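PDB 6HUN: ribulose bisphosphate carboxylase from Hyperthermus butylicus DSM 5456, which probably catalyses the addition of CO2 and water to ribulose 1,5-bisphosphate, giving two molecules of 3-phosphoglycerate, in an archaeal AMP degradation pathway. Local coordinates for residues 100-105 against 361-366; 137-142 against 311-316; 327-332 against 346-351. All coordinates share one frame; numbering follows the deposited sequence.

Interaction 1 (100-105 against 361-366)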
ATOM      1  N   LEU A 100      -8.420 -18.615  14.589  1.00 34.82           N
ATOM      2  CA  LEU A 100      -7.441 -18.820  13.539  1.00 36.47           C
ATOM      3  C   LEU A 100      -8.056 -19.767  12.523  1.00 34.20           C
ATOM      4  O   LEU A 100      -8.625 -20.817  12.880  1.00 40.26           O
ATOM      5  CB  LEU A 100      -6.111 -19.368  14.072  1.00 34.22           C
ATOM      6  CG  LEU A 100      -5.362 -18.390  14.998  1.00 31.11           C
ATOM      7  CD1 LEU A 100      -4.051 -19.052  15.573  1.00 33.00           C
ATOM      8  CD2 LEU A 100      -4.935 -17.127  14.266  1.00 30.87           C
ATOM      9  N   VAL A 101      -7.915 -19.417  11.253  1.00 32.88           N
ATOM     10  CA  VAL A 101      -8.376 -20.235  10.154  1.00 34.45           C
ATOM     11  C   VAL A 101      -7.211 -20.465   9.215  1.00 33.85           C
ATOM     12  O   VAL A 101      -6.611 -19.509   8.714  1.00 31.40           O
ATOM     13  CB  VAL A 101      -9.556 -19.600   9.389  1.00 33.82           C
ATOM     14  CG1 VAL A 101      -9.981 -20.531   8.240  1.00 40.88           C
ATOM     15  CG2 VAL A 101     -10.720 -19.330  10.319  1.00 37.67           C
ATOM     16  N   TRP A 102      -6.931 -21.722   8.907  1.00 36.35           N
ATOM     17  CA  TRP A 102      -5.949 -22.043   7.889  1.00 36.23           C
ATOM     18  C   TRP A 102      -6.662 -22.315   6.584  1.00 37.99           C
ATOM     19  O   TRP A 102      -7.589 -23.142   6.525  1.00 39.74           O
ATOM     20  CB  TRP A 102      -5.103 -23.274   8.259  1.00 38.60           C
ATOM     21  CG  TRP A 102      -4.169 -23.071   9.416  1.00 40.14           C
ATOM     22  CD1 TRP A 102      -2.804 -22.992   9.361  1.00 39.51           C
ATOM     23  CD2 TRP A 102      -4.518 -22.953  10.803  1.00 38.01           C
ATOM     24  NE1 TRP A 102      -2.298 -22.825  10.610  1.00 43.05           N
ATOM     25  CE2 TRP A 102      -3.323 -22.798  11.518  1.00 43.33           C
ATOM     26  CE3 TRP A 102      -5.723 -22.963  11.507  1.00 38.96           C
ATOM     27  CZ2 TRP A 102      -3.299 -22.645  12.908  1.00 41.72           C
ATOM     28  CZ3 TRP A 102      -5.703 -22.816  12.863  1.00 39.12           C
ATOM     29  CH2 TRP A 102      -4.500 -22.666  13.560  1.00 38.34           C
ATOM     30  N   VAL A 103      -6.179 -21.687   5.527  1.00 35.48           N
ATOM     31  CA  VAL A 103      -6.722 -21.849   4.186  1.00 36.64           C
ATOM     32  C   VAL A 103      -5.591 -22.302   3.282  1.00 37.37           C
ATOM     33  O   VAL A 103      -4.508 -21.711   3.286  1.00 35.43           O
ATOM     34  CB  VAL A 103      -7.359 -20.547   3.653  1.00 34.74           C
ATOM     35  CG1 VAL A 103      -8.037 -20.798   2.262  1.00 36.31           C
ATOM     36  CG2 VAL A 103      -8.365 -20.041   4.622  1.00 34.79           C
ATOM     37  N   ALA A 104      -5.841 -23.357   2.516  1.00 40.45           N
ATOM     38  CA  ALA A 104      -4.881 -23.874   1.560  1.00 41.70           C
ATOM     39  C   ALA A 104      -5.275 -23.439   0.146  1.00 41.87           C
ATOM     40  O   ALA A 104      -6.460 -23.500  -0.230  1.00 43.10           O
ATOM     41  CB  ALA A 104      -4.819 -25.424   1.656  1.00 45.52           C
ATOM     42  N   TYR A 105      -4.269 -23.020  -0.632  1.00 46.06           N
ATOM     43  CA  TYR A 105      -4.420 -22.412  -1.969  1.00 40.63           C
ATOM     44  C   TYR A 105      -3.565 -23.158  -2.984  1.00 42.87           C
ATOM     45  O   TYR A 105      -2.327 -23.167  -2.849  1.00 42.17           O
ATOM     46  CB  TYR A 105      -3.971 -20.933  -2.010  1.00 38.66           C
ATOM     47  CG  TYR A 105      -4.792 -19.984  -1.176  1.00 34.74           C
ATOM     48  CD1 TYR A 105      -4.500 -19.793   0.150  1.00 33.47           C
ATOM     49  CD2 TYR A 105      -5.868 -19.287  -1.719  1.00 40.41           C
ATOM     50  CE1 TYR A 105      -5.242 -18.967   0.932  1.00 36.52           C
ATOM     51  CE2 TYR A 105      -6.641 -18.431  -0.937  1.00 35.09           C
ATOM     52  CZ  TYR A 105      -6.297 -18.261   0.401  1.00 34.85           C
ATOM     53  OH  TYR A 105      -7.045 -17.420   1.202  1.00 32.35           O
ATOM     54  N   GLY A 361       3.727 -25.001  19.749  1.00 54.00           N
ATOM     55  CA  GLY A 361       2.485 -24.406  20.215  1.00 53.10           C
ATOM     56  C   GLY A 361       2.179 -23.018  19.706  1.00 52.77           C
ATOM     57  O   GLY A 361       1.102 -22.473  20.026  1.00 50.84           O
ATOM     58  N   ASP A 362       3.083 -22.404  18.955  1.00 45.42           N
ATOM     59  CA  ASP A 362       2.806 -21.095  18.373  1.00 43.30           C
ATOM     60  C   ASP A 362       2.006 -21.309  17.089  1.00 45.43           C
ATOM     61  O   ASP A 362       2.547 -21.798  16.096  1.00 49.47           O
ATOM     62  CB  ASP A 362       4.107 -20.336  18.111  1.00 40.42           C
ATOM     63  CG  ASP A 362       3.899 -19.074  17.280  1.00 44.19           C
ATOM     64  OD1 ASP A 362       2.759 -18.510  17.283  1.00 40.23           O
ATOM     65  OD2 ASP A 362       4.887 -18.637  16.602  1.00 44.85           O
ATOM     66  N   LEU A 363       0.730 -20.908  17.085  1.00 40.06           N
ATOM     67  CA  LEU A 363      -0.133 -21.135  15.933  1.00 39.31           C
ATOM     68  C   LEU A 363      -0.196 -19.933  14.997  1.00 36.42           C
ATOM     69  O   LEU A 363      -0.771 -20.045  13.908  1.00 42.26           O
ATOM     70  CB  LEU A 363      -1.537 -21.518  16.402  1.00 41.08           C
ATOM     71  CG  LEU A 363      -1.626 -22.801  17.244  1.00 45.37           C
ATOM     72  CD1 LEU A 363      -3.011 -22.910  17.813  1.00 46.51           C
ATOM     73  CD2 LEU A 363      -1.308 -24.011  16.364  1.00 46.81           C
ATOM     74  N   PHE A 364       0.426 -18.811  15.366  1.00 36.35           N
ATOM     75  CA  PHE A 364       0.323 -17.573  14.608  1.00 30.94           C
ATOM     76  C   PHE A 364       1.341 -17.474  13.473  1.00 38.89           C
ATOM     77  O   PHE A 364       1.306 -16.504  12.709  1.00 33.49           O
ATOM     78  CB  PHE A 364       0.511 -16.386  15.545  1.00 29.81           C
ATOM     79  CG  PHE A 364      -0.676 -16.121  16.414  1.00 34.30           C
ATOM     80  CD1 PHE A 364      -0.804 -16.765  17.635  1.00 36.25           C
ATOM     81  CD2 PHE A 364      -1.648 -15.213  16.024  1.00 31.39           C
ATOM     82  CE1 PHE A 364      -1.906 -16.527  18.453  1.00 40.99           C
ATOM     83  CE2 PHE A 364      -2.745 -14.964  16.831  1.00 36.41           C
ATOM     84  CZ  PHE A 364      -2.908 -15.613  18.014  1.00 36.22           C
ATOM     85  N   HIS A 365       2.264 -18.434  13.371  1.00 36.46           N
ATOM     86  CA  HIS A 365       3.288 -18.424  12.342  1.00 36.28           C
ATOM     87  C   HIS A 365       3.380 -19.839  11.786  1.00 34.20           C
ATOM     88  O   HIS A 365       2.987 -20.806  12.446  1.00 38.57           O
ATOM     89  CB  HIS A 365       4.688 -17.984  12.871  1.00 31.77           C
ATOM     90  CG  HIS A 365       4.679 -16.685  13.611  1.00 32.04           C
ATOM     91  ND1 HIS A 365       4.765 -16.615  14.986  1.00 34.31           N
ATOM     92  CD2 HIS A 365       4.612 -15.408  13.169  1.00 31.12           C
ATOM     93  CE1 HIS A 365       4.708 -15.346  15.361  1.00 33.99           C
ATOM     94  NE2 HIS A 365       4.643 -14.595  14.281  1.00 30.40           N
ATOM     95  N   LEU A 366       3.926 -19.950  10.590  1.00 32.36           N
ATOM     96  CA  LEU A 366       4.036 -21.240   9.906  1.00 34.80           C
ATOM     97  C   LEU A 366       5.493 -21.574   9.670  1.00 35.65           C
ATOM     98  O   LEU A 366       6.349 -20.699   9.626  1.00 34.37           O
ATOM     99  CB  LEU A 366       3.311 -21.188   8.551  1.00 37.48           C
ATOM    100  CG  LEU A 366       1.794 -20.982   8.650  1.00 37.31           C
ATOM    101  CD1 LEU A 366       1.210 -20.313   7.405  1.00 38.60           C
ATOM    102  CD2 LEU A 366       1.148 -22.307   8.874  1.00 43.07           C
TER
HETATM  103  O   HOH W   1       0.159 -21.752  12.183  1.00 39.28           O
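No direct hydrogen bond joins strand 100-105 to the irregular segment 361-366; a water bridges them instead. It accepts from the indole, 3.1 Å from Trp-102 NE1, and donates to two loop carbonyls, at 2.6 Å to Leu-363 O and 3.0 Å to His-365 O. The direct contacts are mostly apolar. Leu-100 bears on the loop with both branches: CD1 lies 3.6 Å from Leu-363 CB and also sits 4.2 Å over the centroid of the Phe-364 ring, only 4° off its normal, a CH-pi contact, while CD2 meets the same ring at CE2. The benzo-ring atom Trp-102 CZ2 comes 4.1 Å from Leu-363 CB, the side chains crossing at about a right angle. At the indole's pyrrole edge, near the ring plane, Leu-366 CD2 lies 3.9 Å from Trp-102 NE1. The contact joins the sheet of the N-terminal domain to a loop of the catalytic domain. An Asx turn shapes the loop, Phe-364 N donating to Asp-362 OD1 from above the carboxylate plane. Asp-362 OD2 uses its syn lone pair to accept from His-365 ND1 at 2.6 Å, nearly straight at 176°. Since His-365 NE2 also bonds Glu-343 OE2, two carboxylates would probably favour a cationic imidazole. Across the contact, the water satisfies the buried indole N-H and two carbonyls at once, and would probably tie the sheet to the loop.

Interaction 2 (137-142 against 311-316); sequences VEDVYF and SMFLVA
The close-fitting end of this contact is where Ser-311, the N-cap of helix 312-322, meets the strand. Its backbone N donates to Val-137 O at 3.0 Å, nearly along the C=O axis. Its OG, held between the backbone N and the carbonyl carbon (chi1 67°), gives its proton to Glu-138 O at 2.7 Å from above the carbonyl plane, and accepts from Leu-314 N at 3.1 Å as the capping bond. Next to it, Leu-314 CD2 presses to 3.5 Å from Val-137 CG1. The strand is distorted here: Glu-138 and Asp-139 both face Val-44 in a classic beta bulge, within the strand of the N-terminal domain's sheet that pairs with 309-310 of the catalytic domain. Asp-139 turns its carboxylate to the Phe-313 ring, planes 79° apart; OD1 lies at the ring edge, near its plane, and Asp-139 OD2 comes 3.3 Å from Phe-313 CE1. OD1 also takes Val-140 N and a salt bridge from Lys-317, and OD2 takes Leu-366 N. An alanine here would remove all three carboxylate bonds and would probably leave Lys-317 and the bulge less firmly held. Farther along, the contact is lighter though still buried: Val-140 CG2 meets Leu-314 CD2 at 3.9 Å, but Val-140 loses just 15 Å² of surface against 92 Å² for Leu-314.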
ATOM      1  N   VAL A 137      -4.321 -11.021   8.532  1.00 20.36           N
ATOM      2  CA  VAL A 137      -3.529 -12.055   7.850  1.00 20.70           C
ATOM      3  C   VAL A 137      -2.264 -12.212   8.668  1.00 20.01           C
ATOM      4  O   VAL A 137      -1.454 -11.283   8.731  1.00 17.93           O
ATOM      5  CB  VAL A 137      -3.209 -11.700   6.387  1.00 20.71           C
ATOM      6  CG1 VAL A 137      -2.601 -12.972   5.745  1.00 19.88           C
ATOM      7  CG2 VAL A 137      -4.515 -11.339   5.660  1.00 20.40           C
ATOM      8  N   GLU A 138      -2.110 -13.368   9.311  1.00 22.42           N
ATOM      9  CA  GLU A 138      -1.017 -13.522  10.266  1.00 23.37           C
ATOM     10  C   GLU A 138       0.282 -14.018   9.598  1.00 21.14           C
ATOM     11  O   GLU A 138       1.389 -13.567   9.949  1.00 21.26           O
ATOM     12  CB  GLU A 138      -1.431 -14.514  11.368  1.00 28.50           C
ATOM     13  CG  GLU A 138      -2.709 -14.178  12.131  1.00 25.57           C
ATOM     14  CD  GLU A 138      -2.528 -13.056  13.174  1.00 27.22           C
ATOM     15  OE1 GLU A 138      -1.562 -12.270  13.131  1.00 28.78           O
ATOM     16  OE2 GLU A 138      -3.433 -12.896  14.023  1.00 38.44           O
ATOM     17  N   ASP A 139       0.160 -14.953   8.657  1.00 21.90           N
ATOM     18  CA  ASP A 139       1.323 -15.520   8.016  1.00 24.79           C
ATOM     19  C   ASP A 139       0.864 -16.263   6.769  1.00 27.17           C
ATOM     20  O   ASP A 139      -0.293 -16.666   6.658  1.00 24.80           O
ATOM     21  CB  ASP A 139       2.039 -16.508   8.972  1.00 25.27           C
ATOM     22  CG  ASP A 139       3.481 -16.815   8.528  1.00 28.67           C
ATOM     23  OD1 ASP A 139       3.941 -16.207   7.517  1.00 26.79           O
ATOM     24  OD2 ASP A 139       4.153 -17.598   9.251  1.00 31.43           O
ATOM     25  N   VAL A 140       1.816 -16.527   5.883  1.00 24.07           N
ATOM     26  CA  VAL A 140       1.534 -17.284   4.655  1.00 23.86           C
ATOM     27  C   VAL A 140       2.754 -18.121   4.423  1.00 26.51           C
ATOM     28  O   VAL A 140       3.870 -17.595   4.477  1.00 28.80           O
ATOM     29  CB  VAL A 140       1.261 -16.372   3.435  1.00 22.78           C
ATOM     30  CG1 VAL A 140       1.041 -17.228   2.175  1.00 25.38           C
ATOM     31  CG2 VAL A 140      -0.013 -15.547   3.670  1.00 21.48           C
ATOM     32  N   TYR A 141       2.519 -19.422   4.184  1.00 28.03           N
ATOM     33  CA  TYR A 141       3.564 -20.369   3.850  1.00 30.09           C
ATOM     34  C   TYR A 141       3.647 -20.411   2.341  1.00 30.93           C
ATOM     35  O   TYR A 141       2.621 -20.621   1.665  1.00 31.77           O
ATOM     36  CB  TYR A 141       3.215 -21.752   4.375  1.00 32.81           C
ATOM     37  CG  TYR A 141       3.956 -22.849   3.595  1.00 35.65           C
ATOM     38  CD1 TYR A 141       5.289 -23.084   3.849  1.00 39.83           C
ATOM     39  CD2 TYR A 141       3.330 -23.580   2.601  1.00 37.85           C
ATOM     40  CE1 TYR A 141       6.015 -24.102   3.163  1.00 41.54           C
ATOM     41  CE2 TYR A 141       4.057 -24.618   1.861  1.00 40.80           C
ATOM     42  CZ  TYR A 141       5.395 -24.832   2.173  1.00 42.60           C
ATOM     43  OH  TYR A 141       6.154 -25.787   1.526  1.00 44.17           O
ATOM     44  N   PHE A 142       4.857 -20.204   1.821  1.00 30.88           N
ATOM     45  CA  PHE A 142       5.113 -20.235   0.390  1.00 31.87           C
ATOM     46  C   PHE A 142       5.838 -21.531   0.056  1.00 34.97           C
ATOM     47  O   PHE A 142       6.921 -21.761   0.609  1.00 35.32           O
ATOM     48  CB  PHE A 142       5.944 -19.039  -0.046  1.00 29.88           C
ATOM     49  CG  PHE A 142       5.224 -17.741   0.153  1.00 32.30           C
ATOM     50  CD1 PHE A 142       4.196 -17.402  -0.702  1.00 36.26           C
ATOM     51  CD2 PHE A 142       5.496 -16.948   1.218  1.00 33.51           C
ATOM     52  CE1 PHE A 142       3.484 -16.209  -0.512  1.00 36.23           C
ATOM     53  CE2 PHE A 142       4.804 -15.724   1.394  1.00 29.31           C
ATOM     54  CZ  PHE A 142       3.803 -15.391   0.540  1.00 31.95           C
ATOM     55  N   SER A 311       0.003  -8.811   9.645  1.00 16.40           N
ATOM     56  CA  SER A 311       1.058  -8.769  10.652  1.00 16.74           C
ATOM     57  C   SER A 311       2.330  -8.201  10.045  1.00 16.22           C
ATOM     58  O   SER A 311       2.612  -8.343   8.841  1.00 17.31           O
ATOM     59  CB  SER A 311       1.348 -10.193  11.200  1.00 22.59           C
ATOM     60  OG  SER A 311       1.899 -10.923  10.107  1.00 22.24           O
ATOM     61  N   MET A 312       3.116  -7.499  10.881  1.00 17.30           N
ATOM     62  CA  MET A 312       4.387  -7.001  10.376  1.00 16.51           C
ATOM     63  C   MET A 312       5.281  -8.185   9.997  1.00 19.10           C
ATOM     64  O   MET A 312       6.130  -8.068   9.108  1.00 19.24           O
ATOM     65  CB  MET A 312       5.087  -6.141  11.464  1.00 21.72           C
ATOM     66  CG  MET A 312       6.518  -5.645  10.993  1.00 22.60           C
ATOM     67  SD  MET A 312       6.327  -4.411   9.623  1.00 23.62           S
ATOM     68  CE  MET A 312       7.765  -4.881   8.620  1.00 24.02           C
ATOM     69  N   PHE A 313       5.113  -9.311  10.690  1.00 18.09           N
ATOM     70  CA  PHE A 313       5.831 -10.535  10.327  1.00 20.39           C
ATOM     71  C   PHE A 313       5.673 -10.832   8.831  1.00 19.12           C
ATOM     72  O   PHE A 313       6.649 -11.092   8.132  1.00 18.72           O
ATOM     73  CB  PHE A 313       5.306 -11.667  11.212  1.00 22.38           C
ATOM     74  CG  PHE A 313       6.029 -13.012  11.016  1.00 22.10           C
ATOM     75  CD1 PHE A 313       5.643 -13.864   9.983  1.00 23.93           C
ATOM     76  CD2 PHE A 313       7.053 -13.427  11.913  1.00 22.80           C
ATOM     77  CE1 PHE A 313       6.265 -15.169   9.820  1.00 27.42           C
ATOM     78  CE2 PHE A 313       7.660 -14.655  11.738  1.00 28.97           C
ATOM     79  CZ  PHE A 313       7.289 -15.525  10.708  1.00 25.14           C
ATOM     80  N   LEU A 314       4.445 -10.818   8.334  1.00 17.87           N
ATOM     81  CA  LEU A 314       4.230 -11.174   6.933  1.00 17.53           C
ATOM     82  C   LEU A 314       4.738 -10.066   6.007  1.00 17.01           C
ATOM     83  O   LEU A 314       5.274 -10.328   4.916  1.00 18.17           O
ATOM     84  CB  LEU A 314       2.742 -11.511   6.741  1.00 18.70           C
ATOM     85  CG  LEU A 314       2.263 -11.796   5.292  1.00 18.90           C
ATOM     86  CD1 LEU A 314       3.026 -12.992   4.744  1.00 20.76           C
ATOM     87  CD2 LEU A 314       0.764 -12.047   5.151  1.00 21.12           C
ATOM     88  N   VAL A 315       4.586  -8.807   6.420  1.00 16.57           N
ATOM     89  CA  VAL A 315       5.136  -7.744   5.588  1.00 18.89           C
ATOM     90  C   VAL A 315       6.656  -7.950   5.436  1.00 18.38           C
ATOM     91  O   VAL A 315       7.217  -7.756   4.357  1.00 17.61           O
ATOM     92  CB  VAL A 315       4.837  -6.387   6.243  1.00 19.69           C
ATOM     93  CG1 VAL A 315       5.626  -5.234   5.527  1.00 18.85           C
ATOM     94  CG2 VAL A 315       3.313  -6.126   6.278  1.00 17.57           C
ATOM     95  N   ALA A 316       7.338  -8.309   6.532  1.00 15.90           N
ATOM     96  CA  ALA A 316       8.777  -8.561   6.464  1.00 16.41           C
ATOM     97  C   ALA A 316       9.116  -9.752   5.571  1.00 23.68           C
ATOM     98  O   ALA A 316      10.071  -9.707   4.771  1.00 20.39           O
ATOM     99  CB  ALA A 316       9.377  -8.793   7.892  1.00 17.17           C
TER

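Interaction 3 (327-332 against 346-351); sequences VHVGTP and EHTRIV
The chain of 327-332 runs against helix segment 346-351 in the opposite sense and draws in toward it at its middle, the CA atoms of Val-327 and Val-351 being 8.3 Å apart but those of Val-329 and His-347 5.8 Å. Val-329 carries the packing at this narrow point. Its CB lies 3.7 Å from His-347 CB, and its two methyl groups diverge along the helix: CG2, between the backbone N and the carbonyl carbon, meets Thr-348 CG2 at 3.9 Å, and CG1 lies against His-347 CB, with Val-351 CG2 beyond it. One turn farther on, Val-327 CG1 and Val-351 CG1 touch at 4.1 Å, where the two valines cross obliquely. The one hydrogen bond across the contact is His-347 ND1 to Val-329 O, 2.8 Å and 172°. The oxygen lies in the imidazole plane, so the N-H is aimed well, although it reaches the carbonyl from above the carbonyl plane; ND1 must carry a proton. Within 327-332, Gly-330 N donates to His-328 ND1 at 2.9 Å. That makes ND1 an acceptor and is consistent with a proton on NE2, which bonds Ser-381 OG; His-328 and Ser-381 are both predicted to bind substrate. Gly-330 has a positive phi of 80°, where a side chain would strike the preceding carbonyl O. This is a beta-alpha unit of the TIM barrel: strand 326-328, the Rubisco loop 6, in which 333-336 are not modelled, and helix 339-352 returning outside the strand. Around it, Val-329 and Thr-348 also meet Met-396 of helix 389-396, Val-351 packs on Pro-378 of strand 377-380, and His-347 and Ile-350 lie against helix 312-322.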
ATOM      1  N   VAL A 327      15.772  -4.440   6.438  1.00 23.54           N
ATOM      2  CA  VAL A 327      14.368  -4.039   6.719  1.00 21.57           C
ATOM      3  C   VAL A 327      14.203  -3.840   8.224  1.00 21.39           C
ATOM      4  O   VAL A 327      14.820  -4.534   9.042  1.00 23.01           O
ATOM      5  CB  VAL A 327      13.341  -5.063   6.168  1.00 26.07           C
ATOM      6  CG1 VAL A 327      13.256  -6.280   7.048  1.00 22.38           C
ATOM      7  CG2 VAL A 327      11.879  -4.402   6.137  1.00 26.48           C
ATOM      8  N   HIS A 328      13.392  -2.869   8.597  1.00 21.06           N
ATOM      9  CA  HIS A 328      13.237  -2.570  10.016  1.00 22.35           C
ATOM     10  C   HIS A 328      12.243  -3.575  10.609  1.00 27.48           C
ATOM     11  O   HIS A 328      11.173  -3.800  10.034  1.00 32.21           O
ATOM     12  CB  HIS A 328      12.722  -1.132  10.159  1.00 24.95           C
ATOM     13  CG  HIS A 328      12.879  -0.549  11.516  1.00 33.61           C
ATOM     14  ND1 HIS A 328      12.232  -1.048  12.622  1.00 42.53           N
ATOM     15  CD2 HIS A 328      13.600   0.513  11.948  1.00 42.01           C
ATOM     16  CE1 HIS A 328      12.557  -0.334  13.689  1.00 43.60           C
ATOM     17  NE2 HIS A 328      13.380   0.625  13.305  1.00 43.92           N
ATOM     18  N   VAL A 329      12.594  -4.150  11.746  1.00 30.38           N
ATOM     19  CA  VAL A 329      11.803  -5.181  12.404  1.00 36.56           C
ATOM     20  C   VAL A 329      11.071  -4.658  13.623  1.00 45.86           C
ATOM     21  O   VAL A 329      10.445  -5.458  14.362  1.00 41.66           O
ATOM     22  CB  VAL A 329      12.686  -6.380  12.825  1.00 33.00           C
ATOM     23  CG1 VAL A 329      13.163  -7.108  11.612  1.00 32.82           C
ATOM     24  CG2 VAL A 329      13.874  -5.947  13.653  1.00 36.42           C
ATOM     25  N   GLY A 330      11.159  -3.372  13.899  1.00 36.10           N
ATOM     26  CA  GLY A 330      10.502  -2.882  15.096  1.00 52.94           C
ATOM     27  C   GLY A 330      11.309  -3.150  16.348  1.00 55.46           C
ATOM     28  O   GLY A 330      12.294  -3.882  16.351  1.00 59.64           O
ATOM     29  N   THR A 331      10.836  -2.541  17.472  1.00 60.27           N
ATOM     30  CA  THR A 331      11.712  -2.141  18.568  1.00 66.99           C
ATOM     31  C   THR A 331      11.669  -3.118  19.749  1.00 65.22           C
ATOM     32  O   THR A 331      10.573  -3.401  20.275  1.00 70.93           O
ATOM     33  CB  THR A 331      11.299  -0.745  19.010  1.00 71.13           C
ATOM     34  OG1 THR A 331       9.881  -0.744  19.228  1.00 75.09           O
ATOM     35  CG2 THR A 331      11.596   0.252  17.886  1.00 68.02           C
ATOM     36  N   PRO A 332      12.838  -3.628  20.220  1.00 63.68           N
ATOM     37  CA  PRO A 332      12.999  -4.653  21.274  1.00 63.92           C
ATOM     38  C   PRO A 332      13.300  -4.112  22.672  1.00 63.79           C
ATOM     39  O   PRO A 332      13.444  -4.897  23.620  1.00 64.49           O
ATOM     40  CB  PRO A 332      14.201  -5.459  20.777  1.00 66.80           C
ATOM     41  CG  PRO A 332      15.064  -4.404  20.104  1.00 65.35           C
ATOM     42  CD  PRO A 332      14.116  -3.356  19.526  1.00 59.94           C
ATOM     43  N   GLU A 346      10.728 -12.860  16.623  1.00 36.34           N
ATOM     44  CA  GLU A 346      10.230 -13.651  15.497  1.00 36.55           C
ATOM     45  C   GLU A 346      10.452 -12.938  14.166  1.00 28.27           C
ATOM     46  O   GLU A 346      10.792 -13.588  13.162  1.00 29.47           O
ATOM     47  CB  GLU A 346       8.734 -14.001  15.722  1.00 34.90           C
ATOM     48  CG  GLU A 346       8.589 -14.989  16.905  1.00 39.40           C
ATOM     49  CD  GLU A 346       9.501 -16.263  16.805  1.00 52.05           C
ATOM     50  OE1 GLU A 346       9.225 -17.104  15.934  1.00 54.74           O
ATOM     51  OE2 GLU A 346      10.497 -16.458  17.583  1.00 54.14           O
ATOM     52  N   HIS A 347      10.269 -11.605  14.129  1.00 23.92           N
ATOM     53  CA  HIS A 347      10.591 -10.819  12.926  1.00 25.00           C
ATOM     54  C   HIS A 347      12.040 -10.998  12.493  1.00 23.09           C
ATOM     55  O   HIS A 347      12.329 -11.099  11.297  1.00 26.56           O
ATOM     56  CB  HIS A 347      10.415  -9.334  13.143  1.00 29.08           C
ATOM     57  CG  HIS A 347       9.014  -8.898  13.407  1.00 30.41           C
ATOM     58  ND1 HIS A 347       8.716  -7.610  13.801  1.00 30.64           N
ATOM     59  CD2 HIS A 347       7.838  -9.573  13.353  1.00 31.44           C
ATOM     60  CE1 HIS A 347       7.405  -7.512  13.973  1.00 33.79           C
ATOM     61  NE2 HIS A 347       6.851  -8.689  13.715  1.00 32.15           N
ATOM     62  N   THR A 348      12.970 -10.892  13.440  1.00 26.00           N
ATOM     63  CA  THR A 348      14.381 -11.078  13.057  1.00 25.22           C
ATOM     64  C   THR A 348      14.608 -12.499  12.568  1.00 29.57           C
ATOM     65  O   THR A 348      15.321 -12.717  11.581  1.00 29.58           O
ATOM     66  CB  THR A 348      15.349 -10.793  14.239  1.00 32.27           C
ATOM     67  OG1 THR A 348      15.279 -11.861  15.185  1.00 39.89           O
ATOM     68  CG2 THR A 348      15.029  -9.448  14.909  1.00 25.57           C
ATOM     69  N   ARG A 349      13.956 -13.484  13.206  1.00 27.31           N
ATOM     70  CA  ARG A 349      14.171 -14.849  12.739  1.00 29.00           C
ATOM     71  C   ARG A 349      13.645 -15.045  11.335  1.00 28.10           C
ATOM     72  O   ARG A 349      14.310 -15.673  10.507  1.00 29.17           O
ATOM     73  CB  ARG A 349      13.525 -15.893  13.667  1.00 32.45           C
ATOM     74  CG  ARG A 349      14.180 -16.078  15.015  1.00 38.39           C
ATOM     75  CD  ARG A 349      13.363 -17.104  15.843  1.00 48.61           C
ATOM     76  NE  ARG A 349      13.451 -18.423  15.213  1.00 57.34           N
ATOM     77  CZ  ARG A 349      12.462 -19.315  15.104  1.00 57.81           C
ATOM     78  NH1 ARG A 349      12.706 -20.473  14.488  1.00 60.87           N
ATOM     79  NH2 ARG A 349      11.248 -19.074  15.605  1.00 50.11           N
ATOM     80  N   ILE A 350      12.467 -14.502  11.028  1.00 26.47           N
ATOM     81  CA  ILE A 350      11.923 -14.791   9.697  1.00 27.67           C
ATOM     82  C   ILE A 350      12.725 -14.093   8.576  1.00 30.34           C
ATOM     83  O   ILE A 350      12.773 -14.596   7.453  1.00 27.95           O
ATOM     84  CB  ILE A 350      10.423 -14.440   9.618  1.00 26.35           C
ATOM     85  CG1 ILE A 350       9.791 -15.073   8.335  1.00 24.71           C
ATOM     86  CG2 ILE A 350      10.152 -12.872   9.614  1.00 24.09           C
ATOM     87  CD1 ILE A 350       9.839 -16.640   8.352  1.00 27.86           C
ATOM     88  N   VAL A 351      13.374 -12.958   8.834  1.00 27.11           N
ATOM     89  CA  VAL A 351      14.148 -12.316   7.773  1.00 23.70           C
ATOM     90  C   VAL A 351      15.589 -12.818   7.698  1.00 25.82           C
ATOM     91  O   VAL A 351      16.229 -12.665   6.636  1.00 29.16           O
ATOM     92  CB  VAL A 351      14.128 -10.767   7.879  1.00 24.06           C
ATOM     93  CG1 VAL A 351      12.665 -10.241   7.935  1.00 21.56           C
ATOM     94  CG2 VAL A 351      14.894 -10.269   9.113  1.00 25.57           C
TER

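Overall arrangement
The three contacts lie in a row from the N-terminal sheet to the strand-helix layer of the barrel. The centres of interaction 1 and interaction 2 are about 10 Å apart, those of interaction 2 and interaction 3 about 12 Å, and those of interaction 1 and interaction 3 about 20 Å. Interactions 1 and 2 share Asp-139 and meet again where Phe-364 CD2 lies 3.5 Å from Glu-138 OE2 and where His-365 CD2 packs 3.4 Å from Phe-313 CD2. Phe-313 also reaches interaction 3, its CZ 3.5 Å from Ile-350 CG1. Only interaction 3 holds a predicted substrate-binding residue, His-328; there the side chain of Val-327 is about 7 Å from a bound calcium ion. Interaction 1 lies away from the predicted sites.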